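Local coordinates for azurocidin (Homo sapiens, PDB 1A7S), which binds heparin and acts as an antibacterial and chemotactic glycoprotein of neutrophil granules, a serine protease homolog that kills many Gram-negative bacteria, at residues R10-F14 with S103-L108; N88-L92 with F209-I213; R166-N172 with P195-D201. All blocks are in the same frame, centred on the assembly; numbering follows the deposited sequence.

Contact 1: R10-F14 with S103-L108; sequences RQFPF and SSVTIL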
# COMPACT_ATOMS: atom_id res chain seq x y z
N ARG A 10 -4.52 -3.36 -15.41
CA ARG A 10 -5.76 -3.13 -14.67
C ARG A 10 -6.04 -4.26 -13.73
O ARG A 10 -7.16 -4.28 -13.17
CB ARG A 10 -6.94 -2.88 -15.63
CG ARG A 10 -6.65 -1.98 -16.78
CD ARG A 10 -7.88 -1.60 -17.55
NE ARG A 10 -8.68 -2.72 -18.01
CZ ARG A 10 -8.48 -3.42 -19.15
NH1 ARG A 10 -7.49 -3.11 -19.96
NH2 ARG A 10 -9.31 -4.38 -19.47
N GLN A 11 -5.10 -5.16 -13.48
CA GLN A 11 -5.39 -6.26 -12.54
C GLN A 11 -5.58 -5.71 -11.12
O GLN A 11 -6.38 -6.28 -10.37
CB GLN A 11 -4.24 -7.27 -12.55
CG GLN A 11 -4.53 -8.51 -11.72
CD GLN A 11 -3.49 -9.57 -11.87
OE1 GLN A 11 -2.58 -9.50 -12.77
NE2 GLN A 11 -3.45 -10.55 -10.98
N PHE A 12 -4.83 -4.67 -10.76
CA PHE A 12 -4.93 -4.01 -9.46
C PHE A 12 -5.16 -2.53 -9.64
O PHE A 12 -4.28 -1.67 -9.46
CB PHE A 12 -3.62 -4.24 -8.67
CG PHE A 12 -3.35 -5.73 -8.52
CD1 PHE A 12 -3.98 -6.50 -7.61
CD2 PHE A 12 -2.41 -6.37 -9.32
CE1 PHE A 12 -3.69 -7.83 -7.43
CE2 PHE A 12 -2.11 -7.67 -9.20
CZ PHE A 12 -2.76 -8.45 -8.26
N PRO A 13 -6.40 -2.17 -10.05
CA PRO A 13 -6.64 -0.80 -10.54
C PRO A 13 -6.74 0.27 -9.44
O PRO A 13 -6.82 1.46 -9.75
CB PRO A 13 -7.90 -0.93 -11.35
CG PRO A 13 -8.63 -2.09 -10.79
CD PRO A 13 -7.60 -3.03 -10.24
N PHE A 14 -6.67 -0.11 -8.19
CA PHE A 14 -6.62 0.76 -7.06
C PHE A 14 -5.22 1.18 -6.70
O PHE A 14 -5.02 1.97 -5.78
CB PHE A 14 -7.34 0.14 -5.85
CG PHE A 14 -6.86 -1.28 -5.61
CD1 PHE A 14 -5.67 -1.54 -5.03
CD2 PHE A 14 -7.64 -2.38 -6.07
CE1 PHE A 14 -5.16 -2.83 -4.90
CE2 PHE A 14 -7.13 -3.65 -5.94
CZ PHE A 14 -5.92 -3.89 -5.39
N SER A 103 -11.82 2.38 -15.94
CA SER A 103 -11.45 0.95 -15.91
C SER A 103 -10.05 0.77 -15.34
O SER A 103 -9.71 -0.35 -14.90
CB SER A 103 -11.56 0.44 -17.36
OG SER A 103 -10.68 1.17 -18.19
N SER A 104 -9.22 1.82 -15.30
CA SER A 104 -7.84 1.63 -14.76
C SER A 104 -7.65 2.24 -13.37
O SER A 104 -6.55 2.10 -12.85
CB SER A 104 -6.83 2.32 -15.72
OG SER A 104 -6.83 1.72 -16.97
N VAL A 105 -8.67 2.90 -12.85
CA VAL A 105 -8.57 3.58 -11.54
C VAL A 105 -9.87 3.30 -10.78
O VAL A 105 -10.96 3.77 -11.14
CB VAL A 105 -8.35 5.07 -11.70
CG1 VAL A 105 -8.37 5.77 -10.34
CG2 VAL A 105 -7.02 5.38 -12.41
N THR A 106 -9.73 2.55 -9.68
CA THR A 106 -10.86 2.20 -8.85
C THR A 106 -10.47 2.36 -7.37
O THR A 106 -9.30 2.50 -7.03
CB THR A 106 -11.21 0.66 -9.04
OG1 THR A 106 -10.08 -0.09 -8.56
CG2 THR A 106 -11.58 0.33 -10.42
N ILE A 107 -11.49 2.36 -6.53
CA ILE A 107 -11.33 2.50 -5.09
C ILE A 107 -11.30 1.10 -4.48
O ILE A 107 -12.14 0.24 -4.73
CB ILE A 107 -12.48 3.34 -4.50
CG1 ILE A 107 -12.38 4.79 -4.99
CG2 ILE A 107 -12.59 3.21 -3.00
CD1 ILE A 107 -13.67 5.60 -4.73
N LEU A 108 -10.37 0.91 -3.55
CA LEU A 108 -10.23 -0.33 -2.79
C LEU A 108 -11.02 -0.18 -1.46
O LEU A 108 -10.72 0.72 -0.70
CB LEU A 108 -8.75 -0.54 -2.43
CG LEU A 108 -8.41 -1.80 -1.65
CD1 LEU A 108 -8.81 -3.05 -2.38
CD2 LEU A 108 -6.92 -1.83 -1.34
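Neither segment forms regular secondary structure: two loop backbones run past each other in the same general sense, with CA atoms 4.9 Å apart at P13 and V105 and 4.8 Å at F14 and T106. One hydrogen bond joins them, from T106 N to P13 O at 3.1 Å. The same P13 O also lies 3.3 Å from V105 CA in a CA-H...O contact, and F14 CA lies 3.2 Å from T106 O in another. The proline ring rests against T106, with P13 CG 3.3 Å from T106 OG1. F14 packs on L108: F14 CB is 3.8 Å from L108 CB, and L108 CD1 sits 4.0 Å from the centroid of the F14 ring, over its face, as a CH-pi contact. At the exposed end, R10 CD is 3.5 Å from both S103 O and S104 OG, the latter hydroxyl being hydrogen-bonded to S67. F14 and L108 also touch P178 and V180 of the second barrel, and both make backbone hydrogen bonds with L30 of the first. The loop leading into strand 15-20 is thus joined to the inter-barrel connection by one backbone hydrogen bond, two CA-H...O contacts and the F14-L108 apolar patch; T106 O is buried without a conventional hydrogen-bond partner.

Contact 2: N88-L92 with F209-I213; sequences NDLML and FRDWI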
# COMPACT_ATOMS: atom_id res chain seq x y z
N ASN A 88 1.69 2.20 14.13
CA ASN A 88 0.71 3.08 13.51
C ASN A 88 1.21 3.62 12.21
O ASN A 88 1.13 4.80 11.90
CB ASN A 88 0.29 4.15 14.48
CG ASN A 88 -0.40 3.65 15.74
OD1 ASN A 88 -0.63 2.49 15.95
ND2 ASN A 88 -0.75 4.64 16.57
N ASP A 89 1.77 2.71 11.39
CA ASP A 89 2.42 3.05 10.13
C ASP A 89 1.41 3.21 9.02
O ASP A 89 1.19 2.34 8.19
CB ASP A 89 3.49 2.03 9.79
CG ASP A 89 4.35 2.50 8.60
OD1 ASP A 89 4.13 3.66 8.17
OD2 ASP A 89 5.23 1.74 8.20
N LEU A 90 0.78 4.38 9.00
CA LEU A 90 -0.40 4.62 8.19
C LEU A 90 -0.46 6.13 7.89
O LEU A 90 -0.35 6.97 8.77
CB LEU A 90 -1.63 4.16 8.86
CG LEU A 90 -3.01 4.45 8.14
CD1 LEU A 90 -3.05 3.59 6.99
CD2 LEU A 90 -4.14 4.20 9.15
N MET A 91 -0.63 6.45 6.61
CA MET A 91 -0.72 7.83 6.18
C MET A 91 -1.79 7.96 5.14
O MET A 91 -1.83 7.10 4.24
CB MET A 91 0.63 8.33 5.67
CG MET A 91 0.56 9.84 5.32
SD MET A 91 2.06 10.59 5.26
CE MET A 91 2.74 10.55 6.90
N LEU A 92 -2.60 8.97 5.21
CA LEU A 92 -3.57 9.29 4.18
C LEU A 92 -3.10 10.55 3.45
O LEU A 92 -2.81 11.55 4.08
CB LEU A 92 -4.97 9.52 4.80
CG LEU A 92 -5.50 8.32 5.58
CD1 LEU A 92 -6.98 8.60 5.98
CD2 LEU A 92 -5.41 7.02 4.88
N PHE A 209 -7.80 1.13 12.44
CA PHE A 209 -7.79 2.58 12.14
C PHE A 209 -9.01 3.00 11.33
O PHE A 209 -9.06 4.15 10.88
CB PHE A 209 -6.54 2.90 11.30
CG PHE A 209 -5.26 2.65 12.05
CD1 PHE A 209 -4.72 3.68 12.78
CD2 PHE A 209 -4.62 1.45 11.99
CE1 PHE A 209 -3.63 3.40 13.60
CE2 PHE A 209 -3.51 1.17 12.73
CZ PHE A 209 -3.02 2.15 13.57
N ARG A 210 -10.03 2.16 11.16
CA ARG A 210 -11.14 2.55 10.27
C ARG A 210 -11.87 3.79 10.72
O ARG A 210 -12.18 4.65 9.91
CB ARG A 210 -12.10 1.39 10.08
CG ARG A 210 -13.33 1.70 9.28
CD ARG A 210 -13.03 2.12 7.82
NE ARG A 210 -14.24 2.52 7.13
CZ ARG A 210 -15.09 1.69 6.54
NH1 ARG A 210 -14.90 0.42 6.53
NH2 ARG A 210 -16.19 2.19 5.94
N ASP A 211 -12.23 3.88 11.99
CA ASP A 211 -12.94 5.07 12.45
C ASP A 211 -12.07 6.31 12.24
O ASP A 211 -12.59 7.39 11.86
CB ASP A 211 -13.31 4.94 13.94
CG ASP A 211 -14.36 3.88 14.24
OD1 ASP A 211 -14.96 3.32 13.33
OD2 ASP A 211 -14.58 3.70 15.47
N TRP A 212 -10.77 6.20 12.52
CA TRP A 212 -9.90 7.38 12.29
C TRP A 212 -9.82 7.75 10.83
O TRP A 212 -9.95 8.92 10.46
CB TRP A 212 -8.51 7.09 12.90
CG TRP A 212 -7.55 8.23 12.56
CD1 TRP A 212 -7.37 9.37 13.21
CD2 TRP A 212 -6.68 8.25 11.43
NE1 TRP A 212 -6.48 10.18 12.61
CE2 TRP A 212 -6.01 9.50 11.49
CE3 TRP A 212 -6.39 7.37 10.40
CZ2 TRP A 212 -5.06 9.89 10.55
CZ3 TRP A 212 -5.44 7.77 9.45
CH2 TRP A 212 -4.83 9.03 9.54
N ILE A 213 -9.70 6.75 9.96
CA ILE A 213 -9.71 6.97 8.51
C ILE A 213 -10.98 7.69 8.08
O ILE A 213 -10.97 8.66 7.34
CB ILE A 213 -9.55 5.61 7.78
CG1 ILE A 213 -8.14 5.03 7.90
CG2 ILE A 213 -9.91 5.78 6.29
CD1 ILE A 213 -7.94 3.63 7.45
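In the chymotrypsin fold the C-terminal helix packs back on the N-terminal barrel, and here the first turn of helix 210-218 meets the start of barrel strand 91-95. L90 and L92 point their CA-to-CB bonds toward the helix; D89 and M91 point away. L90 CD2 is the hub, 3.5 Å from F209 CB, 3.8 Å from W212 CZ3 and 4.2 Å from I213 CD1. Two residues on, L92 CD1 reaches W212 CZ3 at 3.9 Å and I213 CG2 at 4.1 Å, so both leucines share the tryptophan and the isoleucine. F209 occupies the N-cap position, its carbonyl O accepting I213 N at 2.8 Å, and its ring extends to N88, whose OD1 lies 3.4 Å from F209 CZ near the ring plane. M37 touches both leucines, and I31 backs L92 and I213. D89, centre of an inverse gamma turn, corresponds by sequence to the triad aspartate of active relatives; it hydrogen-bonds through OD2 to S41 OG and S190 OG. No hydrogen bond crosses between the segments: an apolar seam of leucine, aromatic and isoleucine carbons joins the helix to the strand and the residues leading into it, and the D89 carboxylate is left to its polar partners.

Contact 3: R166-N172 with P195-D201; sequences RRGGICN and PCGRGPD. With EOH (ethanol), chain L.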
# COMPACT_ATOMS: atom_id res chain seq x y z
N ARG A 166 10.61 -20.19 -0.51
CA ARG A 166 11.69 -19.70 0.29
C ARG A 166 11.73 -18.19 0.42
O ARG A 166 12.03 -17.67 1.50
CB ARG A 166 13.05 -20.21 -0.15
CG ARG A 166 13.95 -20.58 1.05
CD ARG A 166 15.16 -19.68 1.15
NE ARG A 166 16.20 -19.88 0.14
CZ ARG A 166 16.65 -18.83 -0.58
NH1 ARG A 166 16.13 -18.56 -1.77
NH2 ARG A 166 17.53 -18.03 -0.05
N ARG A 167 11.41 -17.50 -0.68
CA ARG A 167 11.38 -16.05 -0.67
C ARG A 167 10.18 -15.56 -1.47
O ARG A 167 10.08 -15.75 -2.65
CB ARG A 167 12.65 -15.44 -1.22
CG ARG A 167 13.93 -15.85 -0.54
CD ARG A 167 14.06 -15.22 0.81
NE ARG A 167 15.27 -15.46 1.53
CZ ARG A 167 15.48 -16.45 2.41
NH1 ARG A 167 14.52 -17.29 2.81
NH2 ARG A 167 16.73 -16.60 2.91
N GLY A 168 9.27 -14.89 -0.72
CA GLY A 168 8.12 -14.29 -1.38
C GLY A 168 7.54 -13.19 -0.45
O GLY A 168 7.51 -13.39 0.73
N GLY A 169 7.20 -12.06 -1.06
CA GLY A 169 6.63 -10.98 -0.27
C GLY A 169 7.15 -9.63 -0.73
O GLY A 169 7.58 -9.45 -1.88
N ILE A 170 7.10 -8.65 0.14
CA ILE A 170 7.42 -7.27 -0.18
C ILE A 170 8.88 -7.00 -0.22
O ILE A 170 9.71 -7.72 0.39
CB ILE A 170 6.70 -6.32 0.81
CG1 ILE A 170 7.23 -6.43 2.22
CG2 ILE A 170 5.17 -6.52 0.75
CD1 ILE A 170 6.57 -5.53 3.28
N CYS A 171 9.28 -5.96 -0.89
CA CYS A 171 10.65 -5.52 -0.90
C CYS A 171 10.76 -4.03 -1.08
O CYS A 171 9.75 -3.29 -0.98
CB CYS A 171 11.49 -6.37 -1.85
SG CYS A 171 13.27 -6.46 -1.55
N ASN A 172 11.91 -3.48 -1.36
CA ASN A 172 12.10 -2.04 -1.52
C ASN A 172 11.16 -1.53 -2.60
O ASN A 172 11.07 -2.08 -3.67
CB ASN A 172 13.55 -1.77 -1.95
CG ASN A 172 14.64 -2.45 -1.23
OD1 ASN A 172 15.68 -2.72 -1.75
ND2 ASN A 172 14.48 -2.73 0.06
N PRO A 195 16.31 -10.75 4.80
CA PRO A 195 16.17 -10.68 3.35
C PRO A 195 14.69 -10.53 3.01
O PRO A 195 13.84 -11.16 3.62
CB PRO A 195 16.67 -12.07 2.90
CG PRO A 195 17.67 -12.42 3.97
CD PRO A 195 16.98 -11.97 5.25
N CYS A 196 14.44 -9.74 1.97
CA CYS A 196 13.07 -9.71 1.48
C CYS A 196 12.54 -11.12 1.19
O CYS A 196 13.12 -11.95 0.51
CB CYS A 196 13.08 -8.94 0.13
SG CYS A 196 13.39 -7.17 0.37
N GLY A 197 11.31 -11.36 1.67
CA GLY A 197 10.67 -12.59 1.37
C GLY A 197 10.91 -13.73 2.33
O GLY A 197 10.24 -14.74 2.21
N ARG A 198 11.84 -13.58 3.27
CA ARG A 198 12.12 -14.67 4.23
C ARG A 198 10.96 -14.88 5.19
O ARG A 198 10.57 -16.02 5.42
CB ARG A 198 13.43 -14.42 4.91
CG ARG A 198 13.79 -15.49 5.97
CD ARG A 198 15.11 -15.13 6.63
NE ARG A 198 15.59 -15.97 7.64
CZ ARG A 198 15.44 -15.93 8.95
NH1 ARG A 198 14.64 -14.97 9.49
NH2 ARG A 198 16.04 -16.84 9.72
N GLY A 199 10.39 -13.81 5.64
CA GLY A 199 9.11 -13.77 6.36
C GLY A 199 9.28 -13.57 7.85
O GLY A 199 10.30 -13.95 8.46
N PRO A 200 8.26 -13.10 8.49
CA PRO A 200 7.02 -12.64 7.90
C PRO A 200 7.14 -11.19 7.37
O PRO A 200 8.03 -10.47 7.73
CB PRO A 200 6.06 -12.67 9.09
CG PRO A 200 6.89 -12.56 10.27
CD PRO A 200 8.24 -13.10 9.95
N ASP A 201 6.18 -10.82 6.57
CA ASP A 201 5.98 -9.41 6.18
C ASP A 201 5.02 -8.81 7.22
O ASP A 201 4.04 -9.45 7.60
CB ASP A 201 5.36 -9.33 4.79
CG ASP A 201 6.39 -9.58 3.70
OD1 ASP A 201 7.60 -9.46 4.01
OD2 ASP A 201 5.93 -9.74 2.54
C1 EOH L . 11.25 -3.91 2.17
C2 EOH L . 10.73 -5.10 2.86
O EOH L . 12.67 -4.03 1.79
O HOH W 1 18.13 -17.10 5.75
O HOH W 2 9.81 -9.08 2.60
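The covalent tie is the disulfide C171-C196, with SG to SG at 2.1 Å and chi3 of 79°. Two direct hydrogen bonds add to it, G168 N to G197 O at 3.1 Å and I170 N to D201 OD2 at 2.9 Å. The O of water 2 donates hydrogen bonds to I170 O and D201 OD1 (both 2.6 Å) and accepts one from G197 N (2.9 Å). A CB on G169 would clash with D201 OD2, and one on G197 with G168 N; the backbone angles of both would also press a CB against the preceding carbonyl O. G197 lies in the type II turn P195-R198. R167 folds over this turn, R198 CG lying over one face of its guanidinium, with R167 NH1 hydrogen-bonded to R166 O at 2.8 Å. An ethanol, probably from the crystallisation liquor, takes a weak hydrogen bond from N172 ND2 to its O at 2.8 Å; N172 OD1 bonds G134 N. By fold and sequence, these loops and their disulfide correspond to the walls of the S1 specificity pocket of chymotrypsin-like proteases, with D201 probably lining it.

The three contacts lie apart in one chymotrypsin-like domain. The centres of contacts 1 and 2 are about 21 Å apart and their nearest atoms about 8 Å. For contacts 1 and 3 the centres are about 25 Å apart, the nearest atoms about 12 Å; for contacts 2 and 3, about 24 Å and about 9 Å. Contact 1 sits where the connection between the barrels passes the loop before strand 15-20, and contact 2 binds the C-terminal helix to the first barrel; their segments alternate along the chain. Contact 3, nested within the loop closed by contact 2, corresponds to the S1 pocket region of relatives. The vestigial active site draws on contact 2 through D89, whose partner S41 by sequence replaces the histidine of active relatives.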